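Local coordinates for putative uncharacterized protein (Chaetomium thermophilum, PDB 5IJP) that probably senses cellular phosphate status through an alpha-helical SPX domain that binds inositol polyphosphates such as inositol hexakisphosphate, at residues Lys26-Leu29 with Lys30-Ser33; Lys143-Lys146 with Lys147-Met151; Val136-Thr139 with Gly140-Ile144; Arg48-Glu52 with Asp53-Arg57; Leu120-Ile123 with Ile124-His128. All blocks are in the same frame, centred on the assembly; numbering follows the deposited sequence.

Overall arrangement
Contacts 1, 2 and 4 cluster at one end of an elongated helical bundle, contact 3 lies nearer its middle and contact 5 beyond the chain's centre. Along the chain the order is contact 1 (helix 22-30), contact 4 (start of helix 52-97), then contacts 5, 3 and 2, all on helix 110-151. Contact 1 is centred 9 Å from contact 4 and 12 Å from contact 2, and all three touch. Contacts 1 and 2 hold the same inositol hexakisphosphate, so helices distant in sequence share one anion site with the N-terminus. Contact 3 continues into contact 2 through Lys143 and Ile144; contact 5 is centred 40 Å from contact 1, where helix 110-151 packs against helices 52-97 and 171-190.

Contact 1. Residues Lys26-Leu29 with Lys30-Ser33; sequences KADL and KRAS. With IHP (inositol hexakisphosphate), chain C.
Lys26 and Lys30, one helical turn apart, send their ammonium groups to different phosphates of one inositol hexakisphosphate. Lys26 NZ donates to IHP O25 at 3.1 Å and more weakly to the ester oxygen IHP O13, while Lys30 NZ reaches IHP O36 at 3.2 Å. They arrive by different routes. Lys26 starts with CG anti to N and bends late, at chi3 (-78°); Lys30 bends early, at chi2 (-86°), and then runs straight, its CG resting 3.6 Å from Lys26 O. Lysine suits both places because its methylene chain can lie along the protein while the charge extends to the ligand.

Away from the ligand, Arg31 folds back over the preceding turn. Its NE makes a weak bond to Ala27 O (3.4 Å), a carbonyl that Lys30 N and Arg31 N also approach with weak bonds, and Asp28 N lies at the edge of the guanidinium, in its plane. The nearby carboxylate is turned 77° from that plane. Asp28 OD1 stands 3.8 Å from Arg31 NH2, a long salt bridge of charges alone, and the same oxygen pairs with Arg57 NE of helix 52-97.

Packing completes the turn. Leu29 is buried against Phe58, Lys147 and His148, as befits a branched apolar side chain facing neighbouring helices. The chemistry is thus divided: one side of the turn carries positive charge to a polyanion, while Asp28 and Leu29 tie it to the neighbouring helices. Such an electrostatic grip is consistent with a domain that reads inositol polyphosphates by their phosphate groups.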
# COMPACT_ATOMS: atom_id res chain seq x y z
N LYS A 26 10.11 0.26 -15.63
CA LYS A 26 10.66 1.38 -16.41
C LYS A 26 11.59 0.83 -17.50
O LYS A 26 11.56 1.33 -18.63
CB LYS A 26 11.43 2.34 -15.49
CG LYS A 26 11.60 3.75 -16.05
CD LYS A 26 12.67 4.56 -15.29
CE LYS A 26 12.19 5.11 -13.97
NZ LYS A 26 13.30 5.77 -13.22
N ALA A 27 12.40 -0.19 -17.16
CA ALA A 27 13.33 -0.87 -18.06
C ALA A 27 12.59 -1.67 -19.13
O ALA A 27 13.07 -1.79 -20.25
CB ALA A 27 14.26 -1.77 -17.27
N ASP A 28 11.40 -2.22 -18.77
CA ASP A 28 10.53 -3.01 -19.64
C ASP A 28 9.94 -2.14 -20.76
O ASP A 28 9.70 -2.64 -21.86
CB ASP A 28 9.42 -3.68 -18.83
CG ASP A 28 8.69 -4.78 -19.57
OD1 ASP A 28 9.21 -5.91 -19.60
OD2 ASP A 28 7.59 -4.50 -20.11
N LEU A 29 9.71 -0.84 -20.48
CA LEU A 29 9.16 0.15 -21.42
C LEU A 29 10.17 0.49 -22.52
O LEU A 29 9.76 0.87 -23.62
CB LEU A 29 8.73 1.43 -20.68
CG LEU A 29 7.52 1.32 -19.75
CD1 LEU A 29 7.45 2.52 -18.82
CD2 LEU A 29 6.24 1.19 -20.54
N LYS A 30 11.47 0.38 -22.21
CA LYS A 30 12.57 0.65 -23.13
C LYS A 30 12.84 -0.56 -24.04
O LYS A 30 13.49 -0.40 -25.08
CB LYS A 30 13.85 1.03 -22.35
CG LYS A 30 13.71 2.20 -21.38
CD LYS A 30 13.92 3.56 -22.05
CE LYS A 30 13.73 4.70 -21.07
NZ LYS A 30 13.91 6.02 -21.73
N ARG A 31 12.34 -1.75 -23.65
CA ARG A 31 12.52 -3.01 -24.38
C ARG A 31 11.43 -3.26 -25.44
O ARG A 31 10.72 -4.27 -25.38
CB ARG A 31 12.67 -4.19 -23.41
CG ARG A 31 14.03 -4.26 -22.72
CD ARG A 31 14.12 -5.42 -21.73
NE ARG A 31 13.42 -5.13 -20.48
CZ ARG A 31 13.43 -5.93 -19.41
NH1 ARG A 31 14.09 -7.08 -19.44
NH2 ARG A 31 12.77 -5.59 -18.31
N ALA A 32 11.31 -2.34 -26.42
CA ALA A 32 10.35 -2.46 -27.52
C ALA A 32 10.92 -3.40 -28.59
O ALA A 32 12.13 -3.37 -28.84
CB ALA A 32 10.07 -1.08 -28.11
N SER A 33 10.06 -4.23 -29.21
CA SER A 33 10.49 -5.22 -30.20
C SER A 33 9.86 -5.06 -31.61
O SER A 33 9.94 -5.99 -32.43
CB SER A 33 10.26 -6.63 -29.67
OG SER A 33 8.89 -6.87 -29.40
C1 IHP C . 12.87 9.81 -16.06
C2 IHP C . 12.65 10.75 -14.88
C3 IHP C . 13.05 10.11 -13.56
C4 IHP C . 14.47 9.57 -13.60
C5 IHP C . 14.69 8.63 -14.78
C6 IHP C . 14.30 9.29 -16.09
O11 IHP C . 12.63 10.54 -17.27
P1 IHP C . 11.82 10.12 -18.62
O21 IHP C . 11.54 11.33 -19.45
O31 IHP C . 12.71 9.10 -19.33
O41 IHP C . 10.54 9.41 -18.15
O12 IHP C . 11.24 11.07 -14.82
P2 IHP C . 10.58 12.56 -14.93
O22 IHP C . 10.26 12.77 -16.41
O32 IHP C . 11.49 13.61 -14.37
O42 IHP C . 9.25 12.48 -14.17
O13 IHP C . 12.14 9.03 -13.26
P3 IHP C . 11.02 8.90 -12.11
O23 IHP C . 11.47 7.94 -11.07
O33 IHP C . 10.75 10.30 -11.55
O43 IHP C . 9.75 8.44 -12.83
O14 IHP C . 14.73 8.85 -12.38
P4 IHP C . 15.48 9.44 -11.03
O24 IHP C . 14.75 8.82 -9.84
O34 IHP C . 16.93 9.09 -11.06
O44 IHP C . 15.24 10.96 -11.00
O15 IHP C . 16.09 8.30 -14.83
P5 IHP C . 16.89 6.93 -14.59
O25 IHP C . 15.92 5.79 -14.92
O35 IHP C . 17.20 6.88 -13.09
O45 IHP C . 18.12 6.91 -15.44
O16 IHP C . 14.39 8.29 -17.14
P6 IHP C . 15.57 7.77 -18.08
O26 IHP C . 16.85 8.51 -17.67
O36 IHP C . 15.21 8.00 -19.52
O46 IHP C . 15.75 6.29 -17.75

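Contact 2. Residues Lys143-Lys146 with Lys147-Met151. With IHP (inositol hexakisphosphate), chain C.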
# COMPACT_ATOMS: atom_id res chain seq x y z
N LYS A 143 2.28 6.63 -11.45
CA LYS A 143 3.39 7.24 -12.18
C LYS A 143 3.89 6.38 -13.34
O LYS A 143 4.16 6.93 -14.41
CB LYS A 143 4.55 7.59 -11.24
CG LYS A 143 4.89 9.07 -11.20
CD LYS A 143 4.43 9.73 -9.91
CE LYS A 143 4.83 11.19 -9.84
NZ LYS A 143 4.46 11.80 -8.54
N ILE A 144 4.00 5.05 -13.14
CA ILE A 144 4.49 4.12 -14.17
C ILE A 144 3.45 3.93 -15.29
O ILE A 144 3.84 3.74 -16.45
CB ILE A 144 5.02 2.78 -13.56
CG1 ILE A 144 6.05 2.10 -14.49
CG2 ILE A 144 3.91 1.81 -13.15
CD1 ILE A 144 7.50 2.52 -14.25
N ILE A 145 2.13 4.00 -14.97
CA ILE A 145 1.05 3.88 -15.96
C ILE A 145 1.03 5.12 -16.86
O ILE A 145 0.90 4.98 -18.08
CB ILE A 145 -0.32 3.53 -15.29
CG1 ILE A 145 -0.35 2.04 -14.89
CG2 ILE A 145 -1.52 3.87 -16.20
CD1 ILE A 145 -1.26 1.68 -13.70
N LYS A 146 1.23 6.33 -16.27
CA LYS A 146 1.29 7.58 -17.03
C LYS A 146 2.57 7.65 -17.87
O LYS A 146 2.56 8.24 -18.95
CB LYS A 146 1.17 8.81 -16.11
CG LYS A 146 0.49 9.99 -16.79
CD LYS A 146 0.93 11.32 -16.22
CE LYS A 146 0.34 12.47 -17.01
NZ LYS A 146 0.96 13.77 -16.64
N LYS A 147 3.66 7.02 -17.38
CA LYS A 147 4.95 6.93 -18.06
C LYS A 147 4.80 6.05 -19.31
O LYS A 147 5.39 6.36 -20.35
CB LYS A 147 6.03 6.35 -17.12
CG LYS A 147 7.46 6.54 -17.61
CD LYS A 147 8.47 5.77 -16.75
CE LYS A 147 9.06 6.58 -15.62
NZ LYS A 147 10.08 7.54 -16.09
N HIS A 148 3.99 4.97 -19.21
CA HIS A 148 3.68 4.03 -20.29
C HIS A 148 2.90 4.75 -21.39
O HIS A 148 3.24 4.62 -22.57
CB HIS A 148 2.89 2.82 -19.74
CG HIS A 148 2.32 1.92 -20.79
ND1 HIS A 148 1.03 2.10 -21.27
CD2 HIS A 148 2.87 0.86 -21.42
CE1 HIS A 148 0.85 1.15 -22.17
NE2 HIS A 148 1.93 0.38 -22.30
N ASP A 149 1.87 5.54 -21.00
CA ASP A 149 1.01 6.32 -21.90
C ASP A 149 1.77 7.44 -22.62
O ASP A 149 1.40 7.81 -23.74
CB ASP A 149 -0.19 6.89 -21.13
CG ASP A 149 -1.15 5.86 -20.54
OD1 ASP A 149 -0.79 4.66 -20.52
OD2 ASP A 149 -2.25 6.26 -20.11
N LYS A 150 2.84 7.97 -21.99
CA LYS A 150 3.67 9.04 -22.53
C LYS A 150 4.80 8.54 -23.44
O LYS A 150 5.09 9.18 -24.45
CB LYS A 150 4.24 9.92 -21.41
CG LYS A 150 3.26 10.97 -20.88
CD LYS A 150 3.77 11.69 -19.63
CE LYS A 150 4.68 12.87 -19.92
NZ LYS A 150 3.93 14.04 -20.45
N MET A 151 5.44 7.40 -23.08
CA MET A 151 6.55 6.82 -23.84
C MET A 151 6.11 6.03 -25.07
O MET A 151 6.63 6.26 -26.16
CB MET A 151 7.43 5.93 -22.94
CG MET A 151 8.38 6.70 -22.05
SD MET A 151 9.44 5.56 -21.13
CE MET A 151 10.47 6.71 -20.27
C1 IHP C . 12.87 9.81 -16.06
C2 IHP C . 12.65 10.75 -14.88
C3 IHP C . 13.05 10.11 -13.56
C4 IHP C . 14.47 9.57 -13.60
C5 IHP C . 14.69 8.63 -14.78
C6 IHP C . 14.30 9.29 -16.09
O11 IHP C . 12.63 10.54 -17.27
P1 IHP C . 11.82 10.12 -18.62
O21 IHP C . 11.54 11.33 -19.45
O31 IHP C . 12.71 9.10 -19.33
O41 IHP C . 10.54 9.41 -18.15
O12 IHP C . 11.24 11.07 -14.82
P2 IHP C . 10.58 12.56 -14.93
O22 IHP C . 10.26 12.77 -16.41
O32 IHP C . 11.49 13.61 -14.37
O42 IHP C . 9.25 12.48 -14.17
O13 IHP C . 12.14 9.03 -13.26
P3 IHP C . 11.02 8.90 -12.11
O23 IHP C . 11.47 7.94 -11.07
O33 IHP C . 10.75 10.30 -11.55
O43 IHP C . 9.75 8.44 -12.83
O14 IHP C . 14.73 8.85 -12.38
P4 IHP C . 15.48 9.44 -11.03
O24 IHP C . 14.75 8.82 -9.84
O34 IHP C . 16.93 9.09 -11.06
O44 IHP C . 15.24 10.96 -11.00
O15 IHP C . 16.09 8.30 -14.83
P5 IHP C . 16.89 6.93 -14.59
O25 IHP C . 15.92 5.79 -14.92
O35 IHP C . 17.20 6.88 -13.09
O45 IHP C . 18.12 6.91 -15.44
O16 IHP C . 14.39 8.29 -17.14
P6 IHP C . 15.57 7.77 -18.08
O26 IHP C . 16.85 8.51 -17.67
O36 IHP C . 15.21 8.00 -19.52
O46 IHP C . 15.75 6.29 -17.75
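Lys147 begins its side chain over the preceding turn, with CB 3.3 Å from Lys143 O, the carbonyl that accepts its backbone N-H. The first torsion (chi1 -165°) sends CG away from the backbone N, and CD then passes Ile144 CD1 at 4.2 Å, with Lys26 of helix 22-30 alongside. A bend at chi3 (-93°) brings CE to 3.4 Å from IHP O43, and a second at chi4 turns NZ between two phosphates. There NZ donates to IHP O41 at 2.8 Å and weakly to IHP O43. Met151, a turn further on, adds an apolar contact: its terminal methyl CE comes within 3.4 Å of IHP O31.

Another side of the helix is turned to the protein. His148 ND1 donates to Asp149 OD1 at 3.2 Å in a nearly straight bond (168°), in the ring plane, meeting the oxygen almost end-on. His148 NE2 is bound by Glu55, which together with Asp149 fixes the rotation of the imidazole, and Asp149 OD1 also accepts from Leu156 N. With an alanine in place of Asp149, His148 ND1 and Leu156 N would probably both lose this acceptor, and the ring would be less firmly held. Ile144 and Ile145 point into the core, where both touch Leu62.

The whole is the end of a long bundle helix whose Lys147 joins Lys26 and Lys30 of helix 22-30 and the N-terminal residues in the inositol phosphate site of an SPX domain.

Contact 3. Residues Val136-Thr139 with Gly140-Ile144; sequences VNYT and GFYKI
The rings of Tyr138 and Tyr142 lie side by side and point the same way, their centroids 5.7 Å apart and their planes inclined at 40°. Tyr138 OH passes Tyr142 CE1 at 3.8 Å, and lower down Tyr138 CE1 meets Tyr142 CD1 at 4.0 Å. Tyr142 also makes a cation-pi contact with Lys157. Tyrosine suits this outer side, its ring packing while its hydroxyl can face water.

The ring of Phe141 goes the other way, past Asn137 O and in among Leu66, Val69 and Ile20. Were Phe141 a serine, a gap would probably open against Leu66 and Val69 of helix 52-97 and against Ile20 of the loop before helix 22-30. Asn137 turns its amide back to Phe133, its ND2 donating to that carbonyl.

Regular alpha-helical bonding runs through this middle part of helix 110-151, one of the two long helices at the core of the SPX bundle. Phe141 N bonds to Asn137 O at 3.0 Å, and Gly140 N to Val136 O.

Thr139 divides its two branches: OG1 bonds back to Gln135 O, whereas the methyl CG2, trans to the backbone N, runs beside Lys143, 4.0 Å from Lys143 CD.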
# COMPACT_ATOMS: atom_id res chain seq x y z
N VAL A 136 2.90 5.19 -1.07
CA VAL A 136 4.09 5.09 -1.94
C VAL A 136 3.85 4.10 -3.11
O VAL A 136 4.34 4.36 -4.22
CB VAL A 136 5.39 4.80 -1.13
CG1 VAL A 136 5.46 3.37 -0.60
CG2 VAL A 136 6.64 5.16 -1.93
N ASN A 137 3.08 3.02 -2.89
CA ASN A 137 2.78 2.05 -3.94
C ASN A 137 1.72 2.55 -4.92
O ASN A 137 1.89 2.36 -6.12
CB ASN A 137 2.45 0.68 -3.37
CG ASN A 137 3.67 -0.08 -2.88
OD1 ASN A 137 4.13 -1.03 -3.52
ND2 ASN A 137 4.23 0.33 -1.76
N TYR A 138 0.65 3.22 -4.42
CA TYR A 138 -0.42 3.80 -5.25
C TYR A 138 0.17 4.84 -6.20
O TYR A 138 -0.20 4.86 -7.37
CB TYR A 138 -1.54 4.42 -4.38
CG TYR A 138 -2.69 5.02 -5.15
CD1 TYR A 138 -2.76 6.40 -5.38
CD2 TYR A 138 -3.74 4.24 -5.62
CE1 TYR A 138 -3.82 6.97 -6.08
CE2 TYR A 138 -4.81 4.79 -6.32
CZ TYR A 138 -4.85 6.16 -6.55
OH TYR A 138 -5.90 6.72 -7.23
N THR A 139 1.11 5.67 -5.70
CA THR A 139 1.83 6.69 -6.46
C THR A 139 2.74 6.00 -7.51
O THR A 139 2.84 6.49 -8.63
CB THR A 139 2.61 7.62 -5.51
OG1 THR A 139 1.74 8.07 -4.47
CG2 THR A 139 3.22 8.83 -6.22
N GLY A 140 3.35 4.88 -7.11
CA GLY A 140 4.22 4.06 -7.95
C GLY A 140 3.56 3.54 -9.20
O GLY A 140 4.12 3.68 -10.30
N PHE A 141 2.36 2.95 -9.06
CA PHE A 141 1.58 2.44 -10.18
C PHE A 141 1.02 3.58 -11.03
O PHE A 141 1.07 3.51 -12.25
CB PHE A 141 0.46 1.50 -9.72
CG PHE A 141 0.93 0.17 -9.18
CD1 PHE A 141 1.31 -0.86 -10.04
CD2 PHE A 141 0.97 -0.07 -7.81
CE1 PHE A 141 1.74 -2.09 -9.53
CE2 PHE A 141 1.41 -1.30 -7.31
CZ PHE A 141 1.79 -2.30 -8.17
N TYR A 142 0.54 4.66 -10.37
CA TYR A 142 -0.01 5.86 -11.01
C TYR A 142 1.02 6.54 -11.91
O TYR A 142 0.68 6.96 -13.02
CB TYR A 142 -0.50 6.85 -9.93
CG TYR A 142 -1.72 7.65 -10.34
CD1 TYR A 142 -3.00 7.24 -9.99
CD2 TYR A 142 -1.58 8.84 -11.05
CE1 TYR A 142 -4.12 7.98 -10.35
CE2 TYR A 142 -2.70 9.59 -11.42
CZ TYR A 142 -3.97 9.16 -11.07
OH TYR A 142 -5.07 9.89 -11.43
N LYS A 143 2.28 6.63 -11.45
CA LYS A 143 3.39 7.24 -12.18
C LYS A 143 3.89 6.38 -13.34
O LYS A 143 4.16 6.93 -14.41
CB LYS A 143 4.55 7.59 -11.24
CG LYS A 143 4.89 9.07 -11.20
CD LYS A 143 4.43 9.73 -9.91
CE LYS A 143 4.83 11.19 -9.84
NZ LYS A 143 4.46 11.80 -8.54
N ILE A 144 4.00 5.05 -13.14
CA ILE A 144 4.49 4.12 -14.17
C ILE A 144 3.45 3.93 -15.29
O ILE A 144 3.84 3.74 -16.45
CB ILE A 144 5.02 2.78 -13.56
CG1 ILE A 144 6.05 2.10 -14.49
CG2 ILE A 144 3.91 1.81 -13.15
CD1 ILE A 144 7.50 2.52 -14.25

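Contact 4. Residues Arg48-Glu52 with Asp53-Arg57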
# COMPACT_ATOMS: atom_id res chain seq x y z
N ARG A 48 13.10 1.21 -31.58
CA ARG A 48 12.03 0.30 -31.98
C ARG A 48 10.66 0.74 -31.45
O ARG A 48 10.58 1.35 -30.39
CB ARG A 48 12.35 -1.15 -31.57
CG ARG A 48 13.44 -1.80 -32.42
CD ARG A 48 13.58 -3.28 -32.13
NE ARG A 48 14.61 -3.91 -32.96
CZ ARG A 48 14.38 -4.51 -34.12
NH1 ARG A 48 13.14 -4.58 -34.61
NH2 ARG A 48 15.38 -5.05 -34.81
N GLU A 49 9.59 0.43 -32.21
CA GLU A 49 8.21 0.78 -31.89
C GLU A 49 7.58 -0.21 -30.90
O GLU A 49 8.00 -1.37 -30.83
CB GLU A 49 7.37 0.84 -33.18
CG GLU A 49 6.31 1.92 -33.17
CD GLU A 49 5.64 2.13 -34.52
OE1 GLU A 49 4.75 1.32 -34.87
OE2 GLU A 49 6.01 3.10 -35.22
N TRP A 50 6.56 0.25 -30.15
CA TRP A 50 5.84 -0.57 -29.17
C TRP A 50 4.75 -1.38 -29.88
O TRP A 50 3.98 -0.81 -30.67
CB TRP A 50 5.23 0.33 -28.08
CG TRP A 50 4.82 -0.41 -26.84
CD1 TRP A 50 3.55 -0.70 -26.44
CD2 TRP A 50 5.68 -0.91 -25.81
NE1 TRP A 50 3.56 -1.36 -25.23
CE2 TRP A 50 4.86 -1.49 -24.82
CE3 TRP A 50 7.08 -0.90 -25.61
CZ2 TRP A 50 5.39 -2.08 -23.66
CZ3 TRP A 50 7.60 -1.48 -24.47
CH2 TRP A 50 6.76 -2.07 -23.51
N THR A 51 4.71 -2.70 -29.63
CA THR A 51 3.75 -3.62 -30.25
C THR A 51 2.72 -4.18 -29.27
O THR A 51 2.75 -3.87 -28.08
CB THR A 51 4.50 -4.76 -30.97
OG1 THR A 51 5.33 -5.46 -30.04
CG2 THR A 51 5.31 -4.29 -32.16
N GLU A 52 1.80 -5.03 -29.80
CA GLU A 52 0.75 -5.73 -29.05
C GLU A 52 1.40 -6.76 -28.11
O GLU A 52 0.93 -6.95 -26.99
CB GLU A 52 -0.20 -6.43 -30.04
CG GLU A 52 -1.51 -6.90 -29.43
CD GLU A 52 -2.33 -7.80 -30.33
OE1 GLU A 52 -1.97 -8.99 -30.47
OE2 GLU A 52 -3.33 -7.31 -30.91
N ASP A 53 2.50 -7.41 -28.58
CA ASP A 53 3.27 -8.40 -27.82
C ASP A 53 4.03 -7.74 -26.67
O ASP A 53 4.12 -8.33 -25.59
CB ASP A 53 4.25 -9.15 -28.74
CG ASP A 53 3.60 -9.88 -29.90
OD1 ASP A 53 2.65 -10.65 -29.66
OD2 ASP A 53 4.08 -9.73 -31.04
N ASP A 54 4.55 -6.51 -26.89
CA ASP A 54 5.26 -5.73 -25.87
C ASP A 54 4.28 -5.27 -24.80
O ASP A 54 4.62 -5.25 -23.62
CB ASP A 54 5.96 -4.51 -26.51
CG ASP A 54 7.11 -4.83 -27.45
OD1 ASP A 54 7.96 -5.66 -27.08
OD2 ASP A 54 7.19 -4.19 -28.52
N GLU A 55 3.05 -4.91 -25.23
CA GLU A 55 1.94 -4.47 -24.38
C GLU A 55 1.46 -5.60 -23.47
O GLU A 55 1.27 -5.37 -22.28
CB GLU A 55 0.79 -3.93 -25.25
CG GLU A 55 -0.32 -3.25 -24.47
CD GLU A 55 -0.05 -1.87 -23.91
OE1 GLU A 55 0.89 -1.19 -24.40
OE2 GLU A 55 -0.81 -1.43 -23.03
N SER A 56 1.28 -6.82 -24.03
CA SER A 56 0.84 -8.02 -23.30
C SER A 56 1.85 -8.42 -22.22
O SER A 56 1.45 -8.85 -21.14
CB SER A 56 0.62 -9.18 -24.26
OG SER A 56 -0.40 -8.88 -25.20
N ARG A 57 3.16 -8.24 -22.51
CA ARG A 57 4.27 -8.53 -21.61
C ARG A 57 4.28 -7.53 -20.44
O ARG A 57 4.49 -7.95 -19.29
CB ARG A 57 5.61 -8.48 -22.38
CG ARG A 57 6.84 -8.88 -21.57
CD ARG A 57 8.15 -8.58 -22.29
NE ARG A 57 8.37 -7.15 -22.48
CZ ARG A 57 8.41 -6.55 -23.67
NH1 ARG A 57 8.25 -7.26 -24.78
NH2 ARG A 57 8.61 -5.24 -23.75
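Hydrogen bonds between Thr51 and Asp54 lead this contact. Thr51 OG1 donates to Asp54 OD2 at 2.7 Å, coming from above the carboxylate plane, while Thr51 N gives its hydrogen to the anti lone pair of that oxygen at 3.1 Å. In return Asp54 N donates weakly to Thr51 OG1 (3.4 Å). OG1 sits between the backbone N and the carbonyl carbon (chi1 58°), the crowded position, which turns it over the first turn. Glu55 N adds the first backbone bond, to Thr51 O.

This is a capping box, with Thr51 as N-cap of helix 52-97; a short hydroxyl and a carboxylate three residues on suit a helix start, whose first-turn amides otherwise have no backbone acceptor.

Of the charged pairs, Arg57 NH1 meets Asp54 OD1 at 2.8 Å, in the guanidinium plane and on the oxygen's anti lone pair. Asp54 OD1 is bonded to Ser33 OG as well, so both carboxylate oxygens are engaged.

Aromatic contacts centre on Trp50. Asp54 CB stands over its six-membered ring, 3.6 Å from the centroid, a CH-pi contact. From the ring's edge, NE1 donates to Glu55 OE1 at 2.8 Å, the carboxylate turned nearly perpendicular to the indole (87°). Trp154 packs on Trp50 edge-to-face.

Contact 5. Residues Leu120-Ile123 with Ile124-His128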
# COMPACT_ATOMS: atom_id res chain seq x y z
N LEU A 120 -1.59 0.26 22.28
CA LEU A 120 -2.49 0.89 21.32
C LEU A 120 -1.79 1.88 20.39
O LEU A 120 -2.14 1.96 19.21
CB LEU A 120 -3.69 1.55 22.02
CG LEU A 120 -4.74 0.61 22.62
CD1 LEU A 120 -5.46 1.25 23.78
CD2 LEU A 120 -5.76 0.15 21.58
N SER A 121 -0.78 2.63 20.91
CA SER A 121 0.01 3.60 20.13
C SER A 121 0.88 2.91 19.08
O SER A 121 1.13 3.49 18.02
CB SER A 121 0.87 4.46 21.05
OG SER A 121 1.77 3.68 21.81
N ASP A 122 1.32 1.67 19.37
CA ASP A 122 2.12 0.84 18.47
C ASP A 122 1.29 0.42 17.26
O ASP A 122 1.82 0.34 16.15
CB ASP A 122 2.65 -0.40 19.21
CG ASP A 122 3.72 -1.16 18.44
OD1 ASP A 122 3.37 -2.18 17.80
OD2 ASP A 122 4.89 -0.74 18.49
N ILE A 123 -0.03 0.17 17.47
CA ILE A 123 -0.97 -0.20 16.41
C ILE A 123 -1.22 1.02 15.51
O ILE A 123 -1.24 0.87 14.29
CB ILE A 123 -2.28 -0.85 16.96
CG1 ILE A 123 -1.98 -1.97 17.97
CG2 ILE A 123 -3.16 -1.38 15.81
CD1 ILE A 123 -3.09 -2.23 19.02
N ILE A 124 -1.35 2.23 16.11
CA ILE A 124 -1.55 3.51 15.39
C ILE A 124 -0.35 3.76 14.46
O ILE A 124 -0.55 4.13 13.30
CB ILE A 124 -1.82 4.70 16.37
CG1 ILE A 124 -3.11 4.47 17.19
CG2 ILE A 124 -1.89 6.05 15.62
CD1 ILE A 124 -3.15 5.16 18.53
N ALA A 125 0.88 3.52 14.96
CA ALA A 125 2.13 3.65 14.21
C ALA A 125 2.17 2.62 13.08
O ALA A 125 2.62 2.95 11.98
CB ALA A 125 3.32 3.47 15.14
N ASP A 126 1.66 1.39 13.33
CA ASP A 126 1.58 0.31 12.35
C ASP A 126 0.54 0.63 11.26
O ASP A 126 0.73 0.22 10.12
CB ASP A 126 1.28 -1.04 13.04
CG ASP A 126 2.49 -1.74 13.64
OD1 ASP A 126 3.44 -1.04 14.05
OD2 ASP A 126 2.47 -2.98 13.73
N VAL A 127 -0.53 1.37 11.62
CA VAL A 127 -1.58 1.83 10.70
C VAL A 127 -0.95 2.86 9.75
O VAL A 127 -1.11 2.74 8.53
CB VAL A 127 -2.84 2.36 11.44
CG1 VAL A 127 -3.76 3.15 10.50
CG2 VAL A 127 -3.62 1.23 12.10
N HIS A 128 -0.21 3.84 10.31
CA HIS A 128 0.49 4.90 9.58
C HIS A 128 1.57 4.33 8.65
O HIS A 128 1.69 4.81 7.52
CB HIS A 128 1.08 5.94 10.55
CG HIS A 128 1.91 7.00 9.89
ND1 HIS A 128 3.27 7.10 10.13
CD2 HIS A 128 1.55 7.95 9.00
CE1 HIS A 128 3.68 8.12 9.39
NE2 HIS A 128 2.68 8.66 8.69
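Ile124 N to Leu120 O (3.2 Å) is the first, and Val127 N to Ile123 O (2.8 Å) the last, of four successive backbone bonds that each join an N-H to the carbonyl four residues back, in an unbroken alpha helix.

Two aspartates rise from the same side of it, one turn apart. Asp122 OD1 and Asp126 OD1 are 3.9 Å from each other, the carboxylate planes 52° apart. Like charges so near would probably repel, but Arg83 of helix 52-97 bridges the two and probably offsets this: its NH2 pairs with Asp122 OD1 and its NH1 with Asp126 OD2. Short acidic side chains fit here because a single guanidinium can serve both.

Two apolar side chains lie back along the helix. In Ile124, chi1 (-61°) lays CG1 over the preceding turn, 3.4 Å from Leu120 O, and chi2 carries CD1 on beside Ser121 CA, 3.9 Å away. Val127 CG2 rests likewise against Ile123 O, at 3.3 Å. Ser121 turns its hydroxyl to the preceding turn, where OG is bonded to Glu117 O and Glu118 O.

Two helices flank helix 110-151 here. Ile123 packs on Ile80, Arg83, Ile84 and Ser87 of helix 52-97, while Leu120 meets Leu181, Ser121 and Ile124 meet Tyr185, and Val127 meets Tyr174, all of helix 171-190.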